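Cell division GTPase FtsZ, diverged (Clostridium botulinum C, PDB 3V3T) is a diverged member of the tubulin/FtsZ family of cytoskeletal GTPases, with a Rossmann-like GTPase-family domain joined to a TubZ-type C-terminal domain. Local coordinates at residues 5-10 with 91-96; 25-30 with 182-187. The protein carries 1 engineered substitution. All blocks are in the same frame, centred on the assembly; numbering follows the deposited sequence.

Contact 1 (5-10 with 91-96); sequences NKIVFA and IVIFVA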
loop_
_atom_site.group_PDB
_atom_site.type_symbol
_atom_site.label_atom_id
_atom_site.label_comp_id
_atom_site.label_asym_id
_atom_site.label_seq_id
_atom_site.Cartn_x
_atom_site.Cartn_y
_atom_site.Cartn_z
ATOM N N ASN A 5 -7.062 -6.905 13.437
ATOM C CA ASN A 5 -7.124 -8.373 13.412
ATOM C C ASN A 5 -7.783 -8.961 12.170
ATOM O O ASN A 5 -7.617 -10.147 11.882
ATOM C CB ASN A 5 -7.874 -8.908 14.635
ATOM C CG ASN A 5 -7.176 -8.591 15.933
ATOM O OD1 ASN A 5 -5.947 -8.519 15.989
ATOM N ND2 ASN A 5 -7.957 -8.401 16.993
ATOM N N LYS A 6 -8.557 -8.147 11.458
ATOM C CA LYS A 6 -9.269 -8.616 10.270
ATOM C C LYS A 6 -8.418 -8.456 9.011
ATOM O O LYS A 6 -8.850 -8.776 7.911
ATOM C CB LYS A 6 -10.600 -7.877 10.105
ATOM C CG LYS A 6 -11.683 -8.279 11.104
ATOM C CD LYS A 6 -11.743 -7.311 12.280
ATOM C CE LYS A 6 -12.934 -7.601 13.203
ATOM N NZ LYS A 6 -13.080 -6.590 14.304
ATOM N N ILE A 7 -7.203 -7.955 9.186
ATOM C CA ILE A 7 -6.291 -7.777 8.082
ATOM C C ILE A 7 -5.203 -8.817 8.154
ATOM O O ILE A 7 -4.664 -9.087 9.236
ATOM C CB ILE A 7 -5.620 -6.399 8.123
ATOM C CG1 ILE A 7 -6.627 -5.309 7.763
ATOM C CG2 ILE A 7 -4.449 -6.353 7.144
ATOM C CD1 ILE A 7 -6.159 -3.915 8.112
ATOM N N VAL A 8 -4.880 -9.404 7.006
ATOM C CA VAL A 8 -3.668 -10.213 6.896
ATOM C C VAL A 8 -2.831 -9.676 5.763
ATOM O O VAL A 8 -3.337 -9.458 4.662
ATOM C CB VAL A 8 -3.957 -11.705 6.640
ATOM C CG1 VAL A 8 -4.886 -11.876 5.454
ATOM C CG2 VAL A 8 -2.654 -12.458 6.406
ATOM N N PHE A 9 -1.554 -9.439 6.044
ATOM C CA PHE A 9 -0.608 -9.010 5.025
ATOM C C PHE A 9 0.109 -10.210 4.424
ATOM O O PHE A 9 0.499 -11.152 5.130
ATOM C CB PHE A 9 0.432 -8.052 5.618
ATOM C CG PHE A 9 -0.112 -6.690 5.937
ATOM C CD1 PHE A 9 -0.244 -5.733 4.943
ATOM C CD2 PHE A 9 -0.491 -6.367 7.222
ATOM C CE1 PHE A 9 -0.752 -4.490 5.220
ATOM C CE2 PHE A 9 -0.992 -5.111 7.510
ATOM C CZ PHE A 9 -1.122 -4.174 6.507
ATOM N N ALA A 10 0.296 -10.164 3.117
ATOM C CA ALA A 10 1.114 -11.150 2.450
ATOM C C ALA A 10 2.242 -10.447 1.721
ATOM O O ALA A 10 2.176 -10.238 0.509
ATOM C CB ALA A 10 0.278 -11.965 1.487
ATOM N N ILE A 91 -9.785 -9.008 4.849
ATOM C CA ILE A 91 -8.943 -8.153 4.036
ATOM C C ILE A 91 -7.565 -8.776 3.896
ATOM O O ILE A 91 -6.916 -9.092 4.897
ATOM C CB ILE A 91 -8.785 -6.745 4.661
ATOM C CG1 ILE A 91 -10.133 -6.024 4.745
ATOM C CG2 ILE A 91 -7.833 -5.912 3.840
ATOM C CD1 ILE A 91 -10.890 -6.277 6.018
ATOM N N VAL A 92 -7.125 -8.953 2.654
ATOM C CA VAL A 92 -5.833 -9.541 2.362
ATOM C C VAL A 92 -5.022 -8.515 1.557
ATOM O O VAL A 92 -5.453 -8.043 0.500
ATOM C CB VAL A 92 -5.993 -10.857 1.559
ATOM C CG1 VAL A 92 -4.663 -11.507 1.321
ATOM C CG2 VAL A 92 -6.907 -11.824 2.293
ATOM N N ILE A 93 -3.861 -8.141 2.070
ATOM C CA ILE A 93 -3.083 -7.102 1.421
ATOM C C ILE A 93 -1.708 -7.614 1.071
ATOM O O ILE A 93 -0.907 -7.935 1.948
ATOM C CB ILE A 93 -2.997 -5.824 2.290
ATOM C CG1 ILE A 93 -4.410 -5.347 2.676
ATOM C CG2 ILE A 93 -2.235 -4.702 1.542
ATOM C CD1 ILE A 93 -4.416 -4.160 3.710
ATOM N N PHE A 94 -1.453 -7.730 -0.224
ATOM C CA PHE A 94 -0.152 -8.161 -0.688
ATOM C C PHE A 94 0.738 -6.927 -0.709
ATOM O O PHE A 94 0.278 -5.807 -0.952
ATOM C CB PHE A 94 -0.259 -8.761 -2.093
ATOM C CG PHE A 94 -1.041 -10.028 -2.142
ATOM C CD1 PHE A 94 -0.402 -11.251 -2.006
ATOM C CD2 PHE A 94 -2.422 -10.003 -2.297
ATOM C CE1 PHE A 94 -1.129 -12.433 -2.027
ATOM C CE2 PHE A 94 -3.149 -11.173 -2.335
ATOM C CZ PHE A 94 -2.497 -12.396 -2.190
ATOM N N VAL A 95 2.017 -7.139 -0.460
ATOM C CA VAL A 95 2.961 -6.044 -0.371
ATOM C C VAL A 95 4.226 -6.419 -1.115
ATOM O O VAL A 95 4.806 -7.478 -0.866
ATOM C CB VAL A 95 3.313 -5.773 1.089
ATOM C CG1 VAL A 95 4.155 -4.529 1.190
ATOM C CG2 VAL A 95 2.032 -5.623 1.929
ATOM N N ALA A 96 4.655 -5.575 -2.043
ATOM C CA ALA A 96 5.862 -5.892 -2.793
ATOM C C ALA A 96 6.648 -4.662 -3.214
ATOM O O ALA A 96 6.075 -3.619 -3.544
ATOM C CB ALA A 96 5.501 -6.714 -4.029
#
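Strands 7-10 and 91-96 run parallel, their axes 4.5 Å apart at closest approach and their directions diverging by 25°, with Ile7, Val8, Phe9 and Ala10 set beside Ile91, Val92, Ile93 and Phe94 in turn. Five backbone bonds join them in the alternating pattern of a parallel pair. Ile91 N reaches back to Lys6 O, the carbonyls of Ile91 and Ile93 accept from Val8 N and Ala10 N, and those of Val8 and Ala10 accept from Ile93 N and Val95 N. The nearly straight middle bonds include Ala10 N to Ile93 O at 2.8 Å; the last, Val95 N to Ala10 O, stretches to 3.3 Å.

On one face of the sheet the Phe9 ring lies beside Ile93, both side chains pointing the same way. Its CD1 is 3.8 Å from Ile93 CB and also meets Val95 CG2, while Ile7 CG2 sits over one face of the ring toward its rim and approaches Ile93 CD1 at 4.1 Å. These are neighbouring central strands of the Rossmann-like GTPase domain, strand 7-11 lying between strands 31-36 and 91-97, and helix 14-26 covers Phe9 and Val95.

The other face carries Val8, Val92, Ala10 and Phe94. Val8 CG1, held between its own backbone N and carbonyl carbon (chi1 52°), meets Val92 CG2 at 3.8 Å. The small Ala10 brings CB to 3.6 Å from Phe94 CD1, and the same phenylalanine also packs on Thr107, Ile110 and Leu111 of helix 101-117.

Contact 2 (25-30 with 182-187); sequences GICGDY and LFNDFM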
loop_
_atom_site.group_PDB
_atom_site.type_symbol
_atom_site.label_atom_id
_atom_site.label_comp_id
_atom_site.label_asym_id
_atom_site.label_seq_id
_atom_site.Cartn_x
_atom_site.Cartn_y
_atom_site.Cartn_z
ATOM N N GLY A 25 6.421 -3.985 14.018
ATOM C CA GLY A 25 7.238 -3.445 15.097
ATOM C C GLY A 25 6.571 -2.243 15.751
ATOM O O GLY A 25 6.835 -1.928 16.908
ATOM N N ILE A 26 5.691 -1.578 15.008
ATOM C CA ILE A 26 4.946 -0.433 15.524
ATOM C C ILE A 26 3.668 -0.922 16.203
ATOM O O ILE A 26 3.225 -0.365 17.207
ATOM C CB ILE A 26 4.593 0.568 14.383
ATOM C CG1 ILE A 26 5.839 1.336 13.941
ATOM C CG2 ILE A 26 3.538 1.559 14.831
ATOM C CD1 ILE A 26 5.591 2.302 12.783
ATOM N N CYS A 27 3.079 -1.971 15.641
ATOM C CA CYS A 27 1.875 -2.569 16.202
ATOM C C CYS A 27 1.730 -3.993 15.681
ATOM O O CYS A 27 1.698 -4.212 14.470
ATOM C CB CYS A 27 0.640 -1.753 15.819
ATOM S SG CYS A 27 -0.904 -2.445 16.466
ATOM N N GLY A 28 1.630 -4.955 16.594
ATOM C CA GLY A 28 1.594 -6.354 16.215
ATOM C C GLY A 28 0.195 -6.934 16.150
ATOM O O GLY A 28 0.014 -8.154 16.089
ATOM N N ASP A 29 -0.798 -6.053 16.176
ATOM C CA ASP A 29 -2.186 -6.474 16.129
ATOM C C ASP A 29 -2.586 -6.998 14.745
ATOM O O ASP A 29 -3.627 -7.643 14.601
ATOM C CB ASP A 29 -3.095 -5.327 16.551
ATOM C CG ASP A 29 -2.828 -4.871 17.967
ATOM O OD1 ASP A 29 -2.200 -5.637 18.726
ATOM O OD2 ASP A 29 -3.253 -3.755 18.326
ATOM N N TYR A 30 -1.757 -6.733 13.736
ATOM C CA TYR A 30 -2.008 -7.235 12.383
ATOM C C TYR A 30 -1.554 -8.693 12.241
ATOM O O TYR A 30 -0.703 -9.170 12.996
ATOM C CB TYR A 30 -1.286 -6.374 11.336
ATOM C CG TYR A 30 -1.571 -4.905 11.472
ATOM C CD1 TYR A 30 -2.697 -4.339 10.893
ATOM C CD2 TYR A 30 -0.710 -4.075 12.189
ATOM C CE1 TYR A 30 -2.967 -2.997 11.039
ATOM C CE2 TYR A 30 -0.970 -2.733 12.331
ATOM C CZ TYR A 30 -2.097 -2.205 11.762
ATOM O OH TYR A 30 -2.350 -0.871 11.907
ATOM N N LEU A 182 1.793 5.852 8.949
ATOM C CA LEU A 182 0.581 6.413 8.362
ATOM C C LEU A 182 -0.544 5.383 8.364
ATOM O O LEU A 182 -1.688 5.691 8.679
ATOM C CB LEU A 182 0.838 6.926 6.950
ATOM C CG LEU A 182 1.722 8.170 6.845
ATOM C CD1 LEU A 182 2.052 8.447 5.390
ATOM C CD2 LEU A 182 1.028 9.365 7.466
ATOM N N PHE A 183 -0.219 4.150 8.024
ATOM C CA PHE A 183 -1.249 3.131 7.966
ATOM C C PHE A 183 -1.806 2.808 9.348
ATOM O O PHE A 183 -3.015 2.705 9.538
ATOM C CB PHE A 183 -0.713 1.862 7.309
ATOM C CG PHE A 183 -1.768 0.859 7.039
ATOM C CD1 PHE A 183 -2.565 0.969 5.908
ATOM C CD2 PHE A 183 -1.975 -0.200 7.908
ATOM C CE1 PHE A 183 -3.557 0.019 5.649
ATOM C CE2 PHE A 183 -2.954 -1.139 7.651
ATOM C CZ PHE A 183 -3.746 -1.023 6.514
ATOM N N ASN A 184 -0.919 2.639 10.314
ATOM C CA ASN A 184 -1.350 2.387 11.673
ATOM C C ASN A 184 -2.130 3.573 12.267
ATOM O O ASN A 184 -3.116 3.379 12.987
ATOM C CB ASN A 184 -0.160 1.995 12.551
ATOM C CG ASN A 184 -0.584 1.520 13.915
ATOM O OD1 ASN A 184 -1.259 0.493 14.049
ATOM N ND2 ASN A 184 -0.197 2.265 14.943
ATOM N N ASP A 185 -1.708 4.797 11.956
ATOM C CA ASP A 185 -2.457 5.980 12.395
ATOM C C ASP A 185 -3.848 5.964 11.782
ATOM O O ASP A 185 -4.836 6.250 12.451
ATOM C CB ASP A 185 -1.742 7.268 11.997
ATOM C CG ASP A 185 -0.523 7.537 12.846
ATOM O OD1 ASP A 185 -0.370 6.881 13.902
ATOM O OD2 ASP A 185 0.279 8.404 12.455
ATOM N N PHE A 186 -3.910 5.609 10.501
ATOM C CA PHE A 186 -5.175 5.453 9.798
ATOM C C PHE A 186 -6.105 4.473 10.540
ATOM O O PHE A 186 -7.236 4.814 10.881
ATOM C CB PHE A 186 -4.881 5.046 8.346
ATOM C CG PHE A 186 -6.025 4.410 7.633
ATOM C CD1 PHE A 186 -7.310 4.869 7.801
ATOM C CD2 PHE A 186 -5.798 3.354 6.761
ATOM C CE1 PHE A 186 -8.353 4.274 7.127
ATOM C CE2 PHE A 186 -6.834 2.765 6.080
ATOM C CZ PHE A 186 -8.114 3.224 6.263
ATOM N N MET A 187 -5.606 3.281 10.844
ATOM C CA MET A 187 -6.377 2.314 11.623
ATOM C C MET A 187 -6.750 2.789 13.034
ATOM O O MET A 187 -7.678 2.259 13.637
ATOM C CB MET A 187 -5.612 0.994 11.718
ATOM C CG MET A 187 -5.353 0.338 10.377
ATOM S SD MET A 187 -6.896 -0.164 9.575
ATOM C CE MET A 187 -7.414 1.341 8.776
#
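Ile26 opens the approach to Asn184, its CG2 branch lying 3.8 Å from the amide ND2. Next along the chain, Cys27 brings CB to 3.4 Å from Asn184 OD1. Its SG stands anti to the backbone N (chi1 179°) and receives a weak bond from Asp29 N within the same turn. In this way the connection between helix 14-26 and strand 31-36 of the GTPase domain is laid against the last turns of helix 172-187, whose place after strand 160-165 is consistent with the central core helix (H7) between the two domains of the tubulin/FtsZ fold.

Tyr30 is the residue of 25-30 most covered by the helix. Its hydroxyl donates to Asn184 OD1 at 2.8 Å, in the plane of the amide carbonyl and on a lone pair, although ring and amide planes stand 74° apart. Asn184 OD1 is gripped a second time by Lys4 NZ, so this buried oxygen has two donors. Two side chains of the helix add apolar contacts to the phenol: Met187 CG lies near the ring plane at its edge, 3.6 Å from Tyr30 OH, and Phe183 presents its own edge, with CE2 3.9 Å from Tyr30 CE1.

How the contacts relate
Both contacts are buried, but they illustrate two ways of joining distant segments. Contact 1 lies deep in the sheet, where backbone bonds set the register and aliphatic and aromatic side chains fill both faces; contact 2 is smaller, lies where the loop after helix 14-26 meets helix 172-187, includes the exposed Ile26, and depends on one side-chain hydrogen bond with apolar contacts about it. They alternate along the chain and abut in space, their centres about 12 Å apart. Phe9 CZ meets Phe183 CE2 at 3.7 Å, and Phe9 CE2 lies 3.9 Å from Tyr30 CD1. Helix 14-26, whose end begins contact 2, also covers contact 1: its Leu23 packs on Phe9, Tyr30 and Phe183.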